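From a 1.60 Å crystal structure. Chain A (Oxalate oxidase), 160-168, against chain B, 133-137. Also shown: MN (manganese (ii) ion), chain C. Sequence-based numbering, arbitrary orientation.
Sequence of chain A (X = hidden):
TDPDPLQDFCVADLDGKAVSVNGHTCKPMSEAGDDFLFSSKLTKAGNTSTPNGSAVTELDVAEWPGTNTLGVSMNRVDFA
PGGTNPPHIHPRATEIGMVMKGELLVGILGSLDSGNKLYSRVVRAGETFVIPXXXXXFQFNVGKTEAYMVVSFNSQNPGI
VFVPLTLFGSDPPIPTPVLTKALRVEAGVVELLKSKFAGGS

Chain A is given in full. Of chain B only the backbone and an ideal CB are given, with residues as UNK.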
# COMPACT_ATOMS: atom_id res chain seq x y z
N ILE A 160 5.11 18.49 9.17
CA ILE A 160 4.77 18.89 10.54
C ILE A 160 3.77 20.04 10.52
O ILE A 160 3.95 21.06 9.85
CB ILE A 160 5.98 19.20 11.42
CG1 ILE A 160 5.52 19.57 12.84
CG2 ILE A 160 6.83 20.31 10.84
CD1 ILE A 160 6.59 19.45 13.89
N VAL A 161 2.67 19.82 11.22
CA VAL A 161 1.61 20.81 11.39
C VAL A 161 1.70 21.31 12.84
O VAL A 161 1.31 20.59 13.75
CB VAL A 161 0.21 20.23 11.13
CG1 VAL A 161 -0.89 21.23 11.46
CG2 VAL A 161 0.10 19.78 9.68
N PHE A 162 2.38 22.43 13.04
CA PHE A 162 2.48 23.01 14.39
C PHE A 162 1.14 23.67 14.69
O PHE A 162 0.75 24.59 13.97
CB PHE A 162 3.61 24.01 14.47
CG PHE A 162 4.99 23.45 14.66
CD1 PHE A 162 5.94 23.58 13.67
CD2 PHE A 162 5.34 22.81 15.84
CE1 PHE A 162 7.22 23.07 13.84
CE2 PHE A 162 6.61 22.29 16.02
CZ PHE A 162 7.55 22.43 15.02
N VAL A 163 0.43 23.20 15.71
CA VAL A 163 -0.91 23.73 15.97
C VAL A 163 -0.99 25.21 16.29
O VAL A 163 -1.74 25.93 15.62
CB VAL A 163 -1.66 22.85 16.98
CG1 VAL A 163 -3.03 23.44 17.27
CG2 VAL A 163 -1.81 21.43 16.44
N PRO A 164 -0.26 25.71 17.27
CA PRO A 164 -0.29 27.12 17.62
C PRO A 164 0.10 28.02 16.47
O PRO A 164 -0.63 28.94 16.10
CB PRO A 164 0.66 27.24 18.80
CG PRO A 164 0.75 25.86 19.37
CD PRO A 164 0.64 24.94 18.17
N LEU A 165 1.24 27.74 15.83
CA LEU A 165 1.70 28.55 14.70
C LEU A 165 0.75 28.50 13.52
O LEU A 165 0.50 29.54 12.90
CB LEU A 165 3.11 28.12 14.29
CG LEU A 165 3.74 28.83 13.10
CD1 LEU A 165 3.94 30.32 13.38
CD2 LEU A 165 5.08 28.19 12.74
N THR A 166 0.16 27.35 13.20
CA THR A 166 -0.77 27.27 12.08
C THR A 166 -2.07 28.00 12.38
O THR A 166 -2.61 28.71 11.53
CB THR A 166 -1.04 25.80 11.71
OG1 THR A 166 0.20 25.17 11.37
CG2 THR A 166 -2.00 25.70 10.53
N LEU A 167 -2.59 27.86 13.59
CA LEU A 167 -3.83 28.51 13.98
C LEU A 167 -3.75 30.03 14.02
O LEU A 167 -4.70 30.71 13.60
CB LEU A 167 -4.24 28.13 15.40
CG LEU A 167 -5.27 27.09 15.76
CD1 LEU A 167 -5.78 27.37 17.18
CD2 LEU A 167 -6.46 27.00 14.82
N PHE A 168 -2.66 30.57 14.56
CA PHE A 168 -2.53 32.00 14.74
C PHE A 168 -1.54 32.72 13.85
O PHE A 168 -1.59 33.96 13.85
CB PHE A 168 -2.18 32.27 16.23
CG PHE A 168 -3.18 31.68 17.18
CD1 PHE A 168 -2.84 30.62 18.00
CD2 PHE A 168 -4.48 32.16 17.23
CE1 PHE A 168 -3.76 30.06 18.87
CE2 PHE A 168 -5.41 31.62 18.09
CZ PHE A 168 -5.05 30.56 18.91
N UNK B 133 -4.60 14.67 2.84
CA UNK B 133 -4.44 13.84 4.03
C UNK B 133 -3.66 14.51 5.14
O UNK B 133 -2.54 15.00 4.99
CB UNK B 133 -3.75 12.53 3.65
N UNK B 134 -4.29 14.65 6.32
CA UNK B 134 -3.70 15.17 7.52
C UNK B 134 -3.46 16.65 7.69
O UNK B 134 -2.86 17.06 8.70
CB UNK B 134 -2.35 14.47 7.69
N UNK B 135 -3.93 17.48 6.77
CA UNK B 135 -3.72 18.92 6.89
C UNK B 135 -4.88 19.60 7.62
O UNK B 135 -6.02 19.14 7.52
CB UNK B 135 -3.54 19.54 5.50
N UNK B 136 -4.58 20.68 8.33
CA UNK B 136 -5.62 21.43 9.03
C UNK B 136 -6.51 22.17 8.03
O UNK B 136 -6.03 22.69 7.02
CB UNK B 136 -5.00 22.42 10.02
N UNK B 137 -7.82 22.18 8.29
CA UNK B 137 -8.77 22.85 7.40
C UNK B 137 -10.04 23.22 8.14
O UNK B 137 -10.28 22.74 9.25
CB UNK B 137 -9.10 21.96 6.20
MN MN C . -12.83 17.75 7.01

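Position 133 lies beyond the reach of the chain A segment: nothing there comes within 5.5 Å of its ideal CB, so this contact sets no preference among side chains. The deposited residue is B:Arg133, whose side chain makes no contact with the segment.

Position 134 is read from its backbone. A phi of 76° with psi near 7° by itself favours glycine, with asparagine or aspartate as the usual second choices, and chain A leaves the ideal CB free. The residue is B:Gly134. Its carbonyl is what meets chain A, with B:Gly134 O 4.1 Å from A:Val161 CG2; a methyl cannot donate a hydrogen bond, and this oxygen is buried by the contact without a partner anywhere in the model.

At position 135 CA-to-CB points sideways and the ideal CB touches nothing of chain A, yet this is the CA nearest to that of A:Val161, at 7.2 Å. A short side chain would make little of the neighbourhood, whereas a longer apolar one, such as leucine, isoleucine or methionine, could extend to the valine. B:Leu135 does so: with chi1 m and chi2 t, B:Leu135 CD2 packs 4.4 Å from A:Val161 CG2.

Position 136 carries the contact. CA-to-CB points toward chain A, and the ideal CB sits 4.5 Å from both A:Val161 CG1 and A:Thr166 CG2. Beyond it the strand residue and the first turns of the helix offer methyl groups, with A:Val163 and A:Leu167 adding to the apolar surface. The threonine hydroxyl is already engaged, A:Thr166 OG1 donating to A:Phe162 O at 2.7 Å, so the site asks for a hydrophobic side chain; leucine, isoleucine or methionine would be reasonable, and length helps in reaching past A:Thr166 to A:Val163 and A:Leu167. The residue is B:Met136, which loses the most surface here. Its chi1 and chi2 are both t, extending the chain, and chi3 m turns the methyl so that B:Met136 CE lies 3.9 Å from both A:Val161 CG1 and A:Thr166 CG2. The sulfur packs too, B:Met136 SD being 4.0 Å from A:Leu167 CD2. No hydrogen bond crosses between the segments; this side chain's contacts are apolar packing.

Position 137 is out of reach of chain A, but the manganese ion nearby suggests a ligand long enough to span the gap, histidine above all, with an extended glutamate at its limit. It is B:His137, with NE2 2.2 Å from MN and ND1 donating to B:Leu135 O at 3.0 Å, which orients the ring.

Chain B, residues 133-137: RGLMH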
# COMPACT_ATOMS: atom_id res chain seq x y z
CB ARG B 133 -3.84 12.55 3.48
CG ARG B 133 -2.47 12.09 3.82
CD ARG B 133 -2.04 10.77 3.24
NE ARG B 133 -3.00 9.72 3.08
CZ ARG B 133 -3.64 8.80 3.74
NH1 ARG B 133 -3.56 8.54 5.03
NH2 ARG B 133 -4.49 8.00 3.07
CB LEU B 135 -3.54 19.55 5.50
CG LEU B 135 -2.35 19.05 4.68
CD1 LEU B 135 -2.27 19.77 3.34
CD2 LEU B 135 -1.04 19.23 5.44
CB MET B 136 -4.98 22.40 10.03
CG MET B 136 -5.96 22.96 11.05
SD MET B 136 -5.27 24.20 12.16
CE MET B 136 -3.91 23.28 12.89
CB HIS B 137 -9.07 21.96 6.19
CG HIS B 137 -9.65 20.62 6.51
ND1 HIS B 137 -8.92 19.65 7.16
CD2 HIS B 137 -10.87 20.08 6.28
CE1 HIS B 137 -9.66 18.58 7.32
NE2 HIS B 137 -10.86 18.80 6.80
O HOH W 1 -14.88 16.72 7.81
O HOH W 2 -14.02 19.35 6.01
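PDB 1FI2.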